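Local structure of D-glucosaminate-6-phosphate ammonia lyase (Salmonella typhimurium, 7LCE) at residues 318-322 and 359-363. The protein belongs to the selenocysteine synthase-like family of the pyridoxal-phosphate-dependent aminotransferase superfamily and carries its cofactor on a lysine as a Schiff base. Coordinates in Å, arbitrary orientation, origin at the centre of the assembly. Numbering follows the deposited sequence.
Sequences VEAQL and RLREI
Branched aliphatic side chains fill the centre, where two alpha-helical segments, 318-322 and 359-363, pack at an axis distance of 10.4 Å with N-to-C directions 121° apart. Leu-322 CD2 lies 3.9 Å from Leu-360 CD2 and 4.0 Å from Ile-363 CD1; Val-318 CG1 is 3.9 Å from Leu-360 CD2. Both leucines (m, t) leave their backbones sideways, yet are long enough for their ends to meet; shorter Val-318 suits the buried flank. Ile-363 has its CA-CB bond toward 318-322, and its m, t rotamer extends CD1 into the core. CA atoms are 7.4 Å apart for Gln-321 and Ile-363, 7.1 Å for Leu-322 and Arg-359. At the partly exposed edge, flexible Gln-321 sets OE1 3.4 Å from Ile-363 CG2. Arg-359 (t, p, t) packs CG 3.8 Å from Leu-322 CD2, while its long chain carries NH2 to a weak hydrogen bond with Gln-321 O (3.0 Å) and NH1 to a salt bridge with Glu-362 OE1 (3.4 Å). Phe-341 of strand 340-343 touches Val-318, Leu-322 and Leu-360: two helices packed against a beta-strand, as in this superfamily's small alpha/beta C-terminal domain.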
ATOM      1  N   VAL A 318     -52.235  31.962 -11.423  1.00 72.71           N
ATOM      2  CA  VAL A 318     -53.435  31.264 -10.971  1.00 62.56           C
ATOM      3  C   VAL A 318     -53.062  30.010 -10.193  1.00 68.09           C
ATOM      4  O   VAL A 318     -53.627  29.732  -9.128  1.00 69.12           O
ATOM      5  CB  VAL A 318     -54.347  30.936 -12.166  1.00 68.74           C
ATOM      6  CG1 VAL A 318     -55.557  30.140 -11.705  1.00 61.15           C
ATOM      7  CG2 VAL A 318     -54.779  32.212 -12.865  1.00 67.45           C
ATOM      8  N   GLU A 319     -52.108  29.233 -10.709  1.00 69.11           N
ATOM      9  CA  GLU A 319     -51.708  28.005 -10.030  1.00 63.91           C
ATOM     10  C   GLU A 319     -51.118  28.307  -8.660  1.00 73.59           C
ATOM     11  O   GLU A 319     -51.343  27.561  -7.700  1.00 80.66           O
ATOM     12  CB  GLU A 319     -50.711  27.227 -10.890  1.00 69.39           C
ATOM     13  CG  GLU A 319     -50.595  25.749 -10.529  1.00 71.23           C
ATOM     14  CD  GLU A 319     -49.643  25.487  -9.378  1.00 89.68           C
ATOM     15  OE1 GLU A 319     -48.785  26.352  -9.099  1.00 82.79           O
ATOM     16  OE2 GLU A 319     -49.756  24.411  -8.749  1.00 97.64           O
ATOM     17  N   ALA A 320     -50.352  29.398  -8.553  1.00 74.10           N
ATOM     18  CA  ALA A 320     -49.759  29.763  -7.271  1.00 71.44           C
ATOM     19  C   ALA A 320     -50.827  30.125  -6.245  1.00 71.10           C
ATOM     20  O   ALA A 320     -50.731  29.735  -5.076  1.00 77.95           O
ATOM     21  CB  ALA A 320     -48.779  30.919  -7.457  1.00 61.75           C
ATOM     22  N   GLN A 321     -51.852  30.873  -6.659  1.00 63.41           N
ATOM     23  CA  GLN A 321     -52.919  31.225  -5.730  1.00 80.38           C
ATOM     24  C   GLN A 321     -53.787  30.026  -5.366  1.00 79.97           C
ATOM     25  O   GLN A 321     -54.439  30.044  -4.316  1.00 84.41           O
ATOM     26  CB  GLN A 321     -53.775  32.352  -6.306  1.00 75.81           C
ATOM     27  CG  GLN A 321     -53.029  33.674  -6.410  1.00 66.85           C
ATOM     28  CD  GLN A 321     -53.939  34.836  -6.739  1.00 80.00           C
ATOM     29  OE1 GLN A 321     -55.157  34.752  -6.575  1.00102.26           O
ATOM     30  NE2 GLN A 321     -53.352  35.937  -7.192  1.00 81.86           N
ATOM     31  N   LEU A 322     -53.823  28.993  -6.211  1.00 74.85           N
ATOM     32  CA  LEU A 322     -54.510  27.764  -5.833  1.00 67.03           C
ATOM     33  C   LEU A 322     -53.794  27.061  -4.685  1.00 76.71           C
ATOM     34  O   LEU A 322     -54.437  26.595  -3.738  1.00 87.93           O
ATOM     35  CB  LEU A 322     -54.626  26.836  -7.040  1.00 68.47           C
ATOM     36  CG  LEU A 322     -55.656  27.258  -8.084  1.00 61.07           C
ATOM     37  CD1 LEU A 322     -55.516  26.410  -9.334  1.00 59.78           C
ATOM     38  CD2 LEU A 322     -57.055  27.139  -7.506  1.00 56.25           C
ATOM     39  N   ARG A 359     -62.711  28.424  -5.424  1.00 72.82           N
ATOM     40  CA  ARG A 359     -61.450  29.145  -5.285  1.00 73.00           C
ATOM     41  C   ARG A 359     -61.069  29.825  -6.594  1.00 77.90           C
ATOM     42  O   ARG A 359     -60.548  30.945  -6.590  1.00 85.63           O
ATOM     43  CB  ARG A 359     -60.341  28.195  -4.839  1.00 67.09           C
ATOM     44  CG  ARG A 359     -58.982  28.863  -4.677  1.00 75.96           C
ATOM     45  CD  ARG A 359     -58.947  29.711  -3.411  1.00 79.42           C
ATOM     46  NE  ARG A 359     -57.669  30.390  -3.225  1.00 81.15           N
ATOM     47  CZ  ARG A 359     -57.479  31.689  -3.406  1.00 74.50           C
ATOM     48  NH1 ARG A 359     -58.472  32.490  -3.752  1.00 79.09           N
ATOM     49  NH2 ARG A 359     -56.265  32.199  -3.222  1.00 86.88           N
ATOM     50  N   LEU A 360     -61.331  29.162  -7.725  1.00 76.68           N
ATOM     51  CA  LEU A 360     -61.081  29.787  -9.019  1.00 68.50           C
ATOM     52  C   LEU A 360     -61.964  31.011  -9.204  1.00 79.92           C
ATOM     53  O   LEU A 360     -61.520  32.035  -9.737  1.00 84.02           O
ATOM     54  CB  LEU A 360     -61.313  28.786 -10.150  1.00 64.38           C
ATOM     55  CG  LEU A 360     -60.251  27.708 -10.365  1.00 66.68           C
ATOM     56  CD1 LEU A 360     -60.699  26.743 -11.453  1.00 67.44           C
ATOM     57  CD2 LEU A 360     -58.915  28.340 -10.717  1.00 64.59           C
ATOM     58  N   ARG A 361     -63.219  30.924  -8.765  1.00 77.80           N
ATOM     59  CA  ARG A 361     -64.108  32.075  -8.852  1.00 71.29           C
ATOM     60  C   ARG A 361     -63.636  33.198  -7.936  1.00 78.58           C
ATOM     61  O   ARG A 361     -63.661  34.373  -8.322  1.00 96.52           O
ATOM     62  CB  ARG A 361     -65.534  31.655  -8.495  1.00 72.58           C
ATOM     63  CG  ARG A 361     -66.601  32.659  -8.889  1.00 88.52           C
ATOM     64  CD  ARG A 361     -67.999  32.120  -8.618  1.00106.84           C
ATOM     65  NE  ARG A 361     -68.296  30.895  -9.350  1.00101.79           N
ATOM     66  CZ  ARG A 361     -68.415  29.700  -8.785  1.00 97.10           C
ATOM     67  NH1 ARG A 361     -68.232  29.529  -7.485  1.00 83.66           N
ATOM     68  NH2 ARG A 361     -68.728  28.652  -9.543  1.00 89.59           N
ATOM     69  N   GLU A 362     -63.194  32.855  -6.721  1.00 87.50           N
ATOM     70  CA  GLU A 362     -62.685  33.868  -5.799  1.00 82.87           C
ATOM     71  C   GLU A 362     -61.430  34.539  -6.343  1.00 75.02           C
ATOM     72  O   GLU A 362     -61.264  35.757  -6.210  1.00 93.34           O
ATOM     73  CB  GLU A 362     -62.403  33.245  -4.430  1.00 78.71           C
ATOM     74  CG  GLU A 362     -61.960  34.250  -3.376  1.00 69.71           C
ATOM     75  CD  GLU A 362     -61.642  33.602  -2.041  1.00 93.88           C
ATOM     76  OE1 GLU A 362     -61.398  32.376  -2.013  1.00 83.01           O
ATOM     77  OE2 GLU A 362     -61.645  34.320  -1.018  1.00101.52           O
ATOM     78  N   ILE A 363     -60.533  33.760  -6.957  1.00 76.13           N
ATOM     79  CA  ILE A 363     -59.328  34.336  -7.549  1.00 73.29           C
ATOM     80  C   ILE A 363     -59.699  35.308  -8.660  1.00 84.93           C
ATOM     81  O   ILE A 363     -59.052  36.348  -8.842  1.00 92.42           O
ATOM     82  CB  ILE A 363     -58.399  33.217  -8.061  1.00 63.81           C
ATOM     83  CG1 ILE A 363     -57.777  32.458  -6.891  1.00 77.46           C
ATOM     84  CG2 ILE A 363     -57.307  33.781  -8.960  1.00 62.89           C
ATOM     85  CD1 ILE A 363     -57.104  31.167  -7.293  1.00 80.46           C
TER